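Local coordinates for two-domain protein containing predicted PHP-like metal-dependent phosphoesterase (Bacteroides vulgatus ATCC 8482, PDB 3E38), which binds zinc through a PHP-like domain and is probably a metal-dependent phosphoesterase, possibly a 5'-3' exonuclease acting on DNA or RNA, at residues T18-F23 and G47-S52; V168-L173 and I190-I195; R211-V216 and A236-E241. All coordinates share one frame; numbering follows the deposited sequence.

Contact 1 (T18-F23 and G47-S52); sequences TLKCDF and GLDAIS
Asp49 meets Lys20 by both backbone and carboxylate. Asp49 OD2 accepts Lys20 N at 2.9 Å, using its anti lone pair, and the bond is fairly straight at 165°. In return Asp49 N gives a 2.8 Å bond to Lys20 O, almost linear at 176°. Ala50 N also reaches Lys20 O, but weakly. The aliphatic part of Lys20 bends over Gly47 at the start of 47-52. A bend at chi2 (97°) places its CD 3.5 Å from Gly47 O and equally near Asp49 OD2. Lys20 NZ stays 4.4 Å from Asp49 OD2, beyond a salt bridge. One water joins Lys20 NZ, Asp49 OD2 and Thr18 O. Another links Lys20 NZ to Gly47 O, and Ile8 O is a further partner of NZ.

Farther along, the chains run as parallel strands. Asp22 N bonds to Ala50 O, and Ser52 N to Asp22 O at 3.0 Å. These are the two strands of a beta-alpha-beta unit of the PHP domain, with helix 36-45 as the crossover. Gly47 ends that helix in a Schellman motif, with positive phi. Cys21 SG packs on Ala50 CB at 3.8 Å. On the other face of the sheet Leu48 CD1 touches Asp22 CB.

The outer shell fixes the acids. Asp49 OD1 forms a salt bridge with Arg221. Asp22 OD2 takes a salt bridge from Arg211 and a hydrogen bond with Ser193. Ile226 of helix 223-231 packs against Leu19, Phe23 and Ala50.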
# COMPACT_ATOMS: atom_id res chain seq x y z
N THR B 18 -0.46 28.46 6.21
CA THR B 18 -1.40 27.35 6.46
C THR B 18 -0.84 26.35 7.47
O THR B 18 0.17 25.63 7.25
CB THR B 18 -1.90 26.63 5.13
OG1 THR B 18 -2.62 27.56 4.30
CG2 THR B 18 -2.82 25.43 5.46
N LEU B 19 -1.54 26.30 8.58
CA LEU B 19 -1.19 25.36 9.65
C LEU B 19 -2.22 24.24 9.75
O LEU B 19 -3.47 24.42 9.56
CB LEU B 19 -1.07 26.14 10.96
CG LEU B 19 -0.11 27.34 10.97
CD1 LEU B 19 -0.27 28.14 12.29
CD2 LEU B 19 1.39 26.89 10.70
N LYS B 20 -1.70 23.05 10.01
CA LYS B 20 -2.54 21.84 10.09
C LYS B 20 -2.70 21.42 11.53
O LYS B 20 -1.72 21.07 12.22
CB LYS B 20 -2.00 20.71 9.20
CG LYS B 20 -1.70 21.13 7.73
CD LYS B 20 -0.22 21.45 7.56
CE LYS B 20 0.10 21.95 6.16
NZ LYS B 20 1.57 22.11 5.91
N CYS B 21 -3.93 21.53 12.02
CA CYS B 21 -4.19 21.33 13.44
C CYS B 21 -5.29 20.33 13.77
O CYS B 21 -6.24 20.16 12.99
CB CYS B 21 -4.55 22.68 14.07
SG CYS B 21 -3.43 24.03 13.62
N ASP B 22 -5.10 19.66 14.92
CA ASP B 22 -6.06 18.67 15.50
C ASP B 22 -6.36 19.11 16.93
O ASP B 22 -5.55 18.95 17.85
CB ASP B 22 -5.51 17.26 15.42
CG ASP B 22 -6.54 16.19 15.71
OD1 ASP B 22 -7.72 16.56 15.89
OD2 ASP B 22 -6.16 14.98 15.73
N PHE B 23 -7.55 19.66 17.11
CA PHE B 23 -7.89 20.30 18.39
C PHE B 23 -8.69 19.43 19.34
O PHE B 23 -9.35 19.93 20.25
CB PHE B 23 -8.69 21.58 18.09
CG PHE B 23 -7.93 22.63 17.31
CD1 PHE B 23 -6.75 23.16 17.81
CD2 PHE B 23 -8.42 23.13 16.13
CE1 PHE B 23 -6.08 24.13 17.14
CE2 PHE B 23 -7.74 24.11 15.44
CZ PHE B 23 -6.57 24.60 15.94
N GLY B 47 2.63 15.42 9.75
CA GLY B 47 2.82 16.78 9.20
C GLY B 47 1.94 17.88 9.79
O GLY B 47 1.67 18.92 9.16
N LEU B 48 1.50 17.62 11.00
CA LEU B 48 0.67 18.54 11.74
C LEU B 48 1.58 19.53 12.33
O LEU B 48 2.76 19.26 12.48
CB LEU B 48 -0.08 17.84 12.87
CG LEU B 48 -1.17 16.84 12.62
CD1 LEU B 48 -1.96 16.67 13.95
CD2 LEU B 48 -2.04 17.34 11.53
N ASP B 49 1.00 20.67 12.68
CA ASP B 49 1.72 21.79 13.30
C ASP B 49 1.34 22.02 14.76
O ASP B 49 2.11 22.54 15.58
CB ASP B 49 1.41 23.07 12.53
CG ASP B 49 1.94 23.03 11.11
OD1 ASP B 49 3.15 22.82 10.92
OD2 ASP B 49 1.15 23.24 10.18
N ALA B 50 0.12 21.63 15.07
CA ALA B 50 -0.45 21.90 16.38
C ALA B 50 -1.53 20.90 16.76
O ALA B 50 -2.29 20.37 15.92
CB ALA B 50 -0.98 23.36 16.43
N ILE B 51 -1.60 20.69 18.07
CA ILE B 51 -2.57 19.79 18.64
C ILE B 51 -3.01 20.24 19.99
O ILE B 51 -2.37 21.02 20.63
CB ILE B 51 -1.97 18.35 18.85
CG1 ILE B 51 -0.87 18.37 19.90
CG2 ILE B 51 -1.45 17.74 17.54
CD1 ILE B 51 -0.26 16.98 20.22
N SER B 52 -4.14 19.72 20.40
CA SER B 52 -4.63 19.91 21.74
C SER B 52 -5.12 18.55 22.26
O SER B 52 -6.07 17.99 21.71
CB SER B 52 -5.77 20.93 21.75
OG SER B 52 -6.21 21.22 23.08
O HOH W 1 2.20 23.93 7.96
O HOH W 2 2.80 19.71 7.01

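Contact 2 (V168-L173 and I190-I195); sequences VANGHL and IGTSDI. With ZN (zinc ion), chain I.
Asn170 ND2 donates to Asp194 OD2 across two parallel strand ends of the PHP domain, in its zinc site. The bond is 3.0 Å long and bent to 146°. It meets OD2 on the anti side, 32° out of the carboxylate plane, and the amide and carboxylate planes stand 67° apart. Asn170 OD1 also lies near, 3.3 Å from Asp194 OD2, but both are acceptors and no hydrogen bond forms. The amide thus engages the carboxylate through ND2. Asn170 ND2 has a second acceptor in Glu167 OE1. The other carboxylate oxygen, Asp194 OD1, binds zinc at 2.5 Å. Asp194 therefore divides its oxygens, one to the metal and one to the amide. His24, His26 and Glu93 bind the same zinc ion, and a water also binds it, 2.1 Å from the metal.

The backbone acceptors are met in turn. Ile190 O takes Val168 N, Ala169 O takes Thr192 N, and Thr192 O takes Gly171 N at 2.9 Å. Ala169 O also receives a CA-H...O contact from Gly191, and Thr192 O one from Asn170. Val168 CG2 lies against Ile190 O at 3.4 Å.

Past the strand, Asn170 to Leu173 form a type II' turn. Its ends are tied by Asn170 N to Leu173 O and by Leu173 N to Asn170 O. Gly171 sits there with positive phi; a CB would come tight against Ser193 O.

Thr192 OG1 is hydrogen-bonded to Glu167 OE2, so Glu167 serves both segments with its two oxygens. Gly171 O and Gly191 O are bonded by the hydroxyls of Thr212 and Thr214. Ser193 OG, which Asp22 also holds, accepts Ile195 N at 3.0 Å, closing an ST turn.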
# COMPACT_ATOMS: atom_id res chain seq x y z
N VAL B 168 -17.56 20.58 12.40
CA VAL B 168 -18.35 20.29 11.16
C VAL B 168 -17.98 18.90 10.66
O VAL B 168 -18.63 18.29 9.80
CB VAL B 168 -18.17 21.34 10.02
CG1 VAL B 168 -18.90 22.67 10.40
CG2 VAL B 168 -16.66 21.51 9.62
N ALA B 169 -16.93 18.41 11.29
CA ALA B 169 -16.40 17.09 10.99
C ALA B 169 -15.55 16.55 12.13
O ALA B 169 -14.65 17.21 12.59
CB ALA B 169 -15.64 17.13 9.68
N ASN B 170 -15.90 15.35 12.58
CA ASN B 170 -15.24 14.62 13.68
C ASN B 170 -14.93 13.18 13.28
O ASN B 170 -15.81 12.36 13.06
CB ASN B 170 -16.15 14.63 14.94
CG ASN B 170 -15.47 14.09 16.19
OD1 ASN B 170 -15.06 12.95 16.21
ND2 ASN B 170 -15.40 14.90 17.27
N GLY B 171 -13.66 12.88 13.18
CA GLY B 171 -13.24 11.55 12.77
C GLY B 171 -13.89 11.25 11.43
O GLY B 171 -13.71 11.99 10.49
N HIS B 172 -14.67 10.18 11.38
CA HIS B 172 -15.31 9.75 10.13
C HIS B 172 -16.75 10.27 10.06
O HIS B 172 -17.52 9.86 9.24
CB HIS B 172 -15.20 8.24 9.98
CG HIS B 172 -13.77 7.76 9.90
ND1 HIS B 172 -12.96 8.09 8.84
CD2 HIS B 172 -13.00 7.04 10.76
CE1 HIS B 172 -11.76 7.56 9.02
NE2 HIS B 172 -11.75 6.91 10.17
N LEU B 173 -17.05 11.24 10.90
CA LEU B 173 -18.43 11.85 10.96
C LEU B 173 -18.45 13.26 10.41
O LEU B 173 -17.78 14.13 10.92
CB LEU B 173 -19.01 11.84 12.40
CG LEU B 173 -20.42 12.44 12.68
CD1 LEU B 173 -21.56 11.84 11.82
CD2 LEU B 173 -20.79 12.34 14.16
N ILE B 190 -14.73 23.89 12.47
CA ILE B 190 -13.68 23.03 13.02
C ILE B 190 -13.72 21.59 12.54
O ILE B 190 -14.76 21.00 12.35
CB ILE B 190 -13.72 22.98 14.57
CG1 ILE B 190 -13.48 24.34 15.20
CG2 ILE B 190 -12.60 22.03 15.11
CD1 ILE B 190 -12.05 24.84 15.06
N GLY B 191 -12.54 21.01 12.42
CA GLY B 191 -12.48 19.60 12.09
C GLY B 191 -11.38 18.90 12.86
O GLY B 191 -10.22 19.32 12.86
N THR B 192 -11.77 17.81 13.51
CA THR B 192 -10.84 17.09 14.38
C THR B 192 -10.95 15.58 14.27
O THR B 192 -11.85 15.06 13.65
CB THR B 192 -11.07 17.47 15.84
OG1 THR B 192 -12.30 16.90 16.26
CG2 THR B 192 -11.16 18.99 16.00
N SER B 193 -9.99 14.91 14.89
CA SER B 193 -9.92 13.47 14.86
C SER B 193 -10.75 12.89 15.98
O SER B 193 -11.50 11.96 15.78
CB SER B 193 -8.48 12.95 14.98
OG SER B 193 -7.93 13.14 16.26
N ASP B 194 -10.65 13.46 17.17
CA ASP B 194 -11.32 12.89 18.32
C ASP B 194 -10.74 11.49 18.54
O ASP B 194 -11.39 10.56 19.01
CB ASP B 194 -12.85 12.87 18.12
CG ASP B 194 -13.60 12.76 19.44
OD1 ASP B 194 -12.91 12.53 20.46
OD2 ASP B 194 -14.86 12.95 19.48
N ILE B 195 -9.46 11.37 18.20
CA ILE B 195 -8.75 10.08 18.29
C ILE B 195 -8.62 9.52 19.69
O ILE B 195 -8.26 10.22 20.60
CB ILE B 195 -7.34 10.16 17.58
CG1 ILE B 195 -6.77 8.75 17.42
CG2 ILE B 195 -6.40 11.17 18.26
CD1 ILE B 195 -7.50 7.96 16.28
ZN ZN I . -13.67 13.54 22.57
O HOH W 3 -15.66 13.99 22.00

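Contact 3 (R211-V216 and A236-E241); sequences RTMTFV and AAYFHE
Phe215 and Tyr238 make the dense part of this contact. Tyr238 CB lies over one face of the Phe215 ring in a CH-pi contact, 4.2 Å from its centroid. Phe215 CZ comes within 3.6 Å of Tyr238 CD2, the ring planes being 36° apart. Tyr238 CG is anti to the backbone N (chi1 -176°), which places it 3.9 Å from Phe215 CZ. Met213, a selenomethionine, runs alongside Tyr238 and puts its CG at the edge of that ring. His210 stacks on the tyrosine ring as a further neighbour.

Between the backbones, two antiparallel strands of the PHP-domain sheet are joined by four bonds. Met213 and Tyr238 form one hydrogen-bonded pair, Phe215 and Ala236 the other. Phe215 N to Ala236 O is 2.7 Å. Replacing Phe215 by an alanine would probably leave a gap beside Tyr238 CB and CD2 and remove the CH-pi contact.

The other end is looser and holds water. The strand pairing has ended there. A water donates to Thr212 OG1 at 2.7 Å and accepts His240 N, bridging the segments; Gly171 also holds that hydroxyl. Thr212 makes a single side-by-side approach to Phe239. Phe239 CZ sits over the centre of the His240 ring. The contact therefore rests on backbone bonds and apolar ring packing, with no ion pair between its segments.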
# COMPACT_ATOMS: atom_id res chain seq x y z
N ARG B 211 -6.08 11.86 8.84
CA ARG B 211 -6.86 12.19 10.00
C ARG B 211 -7.66 13.43 9.70
O ARG B 211 -7.16 14.33 9.05
CB ARG B 211 -5.99 12.41 11.24
CG ARG B 211 -5.39 13.81 11.37
CD ARG B 211 -4.98 14.10 12.80
NE ARG B 211 -3.72 13.45 13.10
CZ ARG B 211 -3.21 13.29 14.30
NH1 ARG B 211 -3.85 13.72 15.37
NH2 ARG B 211 -2.04 12.67 14.43
N THR B 212 -8.91 13.46 10.14
CA THR B 212 -9.74 14.66 10.00
C THR B 212 -9.07 15.78 10.77
O THR B 212 -8.59 15.60 11.88
CB THR B 212 -11.16 14.37 10.50
OG1 THR B 212 -11.69 13.35 9.65
CG2 THR B 212 -12.05 15.60 10.45
N MSE B 213 -8.98 16.92 10.15
CA MSE B 213 -8.25 18.00 10.79
C MSE B 213 -8.72 19.36 10.37
O MSE B 213 -9.67 19.49 9.64
CB MSE B 213 -6.77 17.87 10.43
CG MSE B 213 -6.48 18.12 8.94
SE MSE B 213 -4.59 17.86 8.49
CE MSE B 213 -4.54 15.92 8.73
N THR B 214 -8.03 20.38 10.86
CA THR B 214 -8.37 21.78 10.52
C THR B 214 -7.21 22.54 9.93
O THR B 214 -6.09 22.54 10.45
CB THR B 214 -8.90 22.60 11.73
OG1 THR B 214 -9.98 21.93 12.34
CG2 THR B 214 -9.33 23.99 11.33
N PHE B 215 -7.46 23.12 8.77
CA PHE B 215 -6.52 24.05 8.18
C PHE B 215 -6.77 25.42 8.82
O PHE B 215 -7.91 25.95 8.78
CB PHE B 215 -6.65 24.17 6.65
CG PHE B 215 -6.27 22.95 5.90
CD1 PHE B 215 -5.52 21.96 6.51
CD2 PHE B 215 -6.55 22.84 4.54
CE1 PHE B 215 -5.15 20.82 5.81
CE2 PHE B 215 -6.17 21.71 3.82
CZ PHE B 215 -5.48 20.70 4.46
N VAL B 216 -5.71 25.95 9.44
CA VAL B 216 -5.74 27.27 10.09
C VAL B 216 -4.83 28.26 9.36
O VAL B 216 -3.61 28.04 9.23
CB VAL B 216 -5.37 27.20 11.60
CG1 VAL B 216 -5.57 28.56 12.31
CG2 VAL B 216 -6.19 26.12 12.34
N ALA B 236 -10.63 26.02 7.73
CA ALA B 236 -11.35 25.09 6.84
C ALA B 236 -11.12 23.71 7.38
O ALA B 236 -10.00 23.37 7.78
CB ALA B 236 -10.87 25.18 5.38
N ALA B 237 -12.19 22.94 7.44
CA ALA B 237 -12.11 21.53 7.86
C ALA B 237 -11.79 20.59 6.67
O ALA B 237 -12.38 20.63 5.61
CB ALA B 237 -13.39 21.11 8.59
N TYR B 238 -10.82 19.74 6.91
CA TYR B 238 -10.33 18.76 5.97
C TYR B 238 -10.70 17.39 6.45
O TYR B 238 -10.18 16.89 7.43
CB TYR B 238 -8.83 18.88 5.85
CG TYR B 238 -8.20 17.98 4.82
CD1 TYR B 238 -8.83 17.68 3.62
CD2 TYR B 238 -6.91 17.48 5.02
CE1 TYR B 238 -8.23 16.88 2.70
CE2 TYR B 238 -6.32 16.70 4.10
CZ TYR B 238 -6.96 16.40 2.94
OH TYR B 238 -6.31 15.59 1.99
N PHE B 239 -11.61 16.81 5.70
CA PHE B 239 -12.29 15.58 6.03
C PHE B 239 -12.35 14.66 4.84
O PHE B 239 -13.03 14.95 3.86
CB PHE B 239 -13.73 15.96 6.42
CG PHE B 239 -14.63 14.78 6.61
CD1 PHE B 239 -14.59 14.04 7.79
CD2 PHE B 239 -15.49 14.38 5.61
CE1 PHE B 239 -15.38 12.96 7.95
CE2 PHE B 239 -16.31 13.30 5.79
CZ PHE B 239 -16.25 12.60 6.96
N HIS B 240 -11.63 13.54 4.92
CA HIS B 240 -11.65 12.63 3.81
C HIS B 240 -11.20 13.46 2.62
O HIS B 240 -10.15 14.08 2.68
CB HIS B 240 -13.06 12.05 3.67
CG HIS B 240 -13.41 11.07 4.77
ND1 HIS B 240 -14.51 10.24 4.72
CD2 HIS B 240 -12.76 10.75 5.91
CE1 HIS B 240 -14.55 9.50 5.81
NE2 HIS B 240 -13.49 9.78 6.56
N GLU B 241 -12.02 13.49 1.58
CA GLU B 241 -11.70 14.22 0.32
C GLU B 241 -12.32 15.59 0.31
O GLU B 241 -12.15 16.37 -0.65
CB GLU B 241 -12.13 13.43 -0.94
CG GLU B 241 -11.29 12.16 -1.14
CD GLU B 241 -11.53 11.42 -2.47
OE1 GLU B 241 -12.52 11.72 -3.21
OE2 GLU B 241 -10.72 10.51 -2.77
O HOH W 4 -10.42 12.67 7.33

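The contacts follow one another along the chain, and none encloses or crosses another. Contact 1 closes first, over helix 36-45. Contact 2 closes next, around the turn after strand 165-170 and helix 176-185. Contact 3 closes last, over helix 223-231. All belong to the same mixed sheet. Strand 17-22 lies beside strand 213-218, so contacts 1 and 3 are neighbours within the sheet, and Leu19 O bonds to Val216 N there. Asp22 of contact 1 touches both other contacts. Phe23 also packs on Ile190, tying contact 1 to contact 2. Packing of Thr212 CG2 on Thr192 O further joins 190-195 to 211-216.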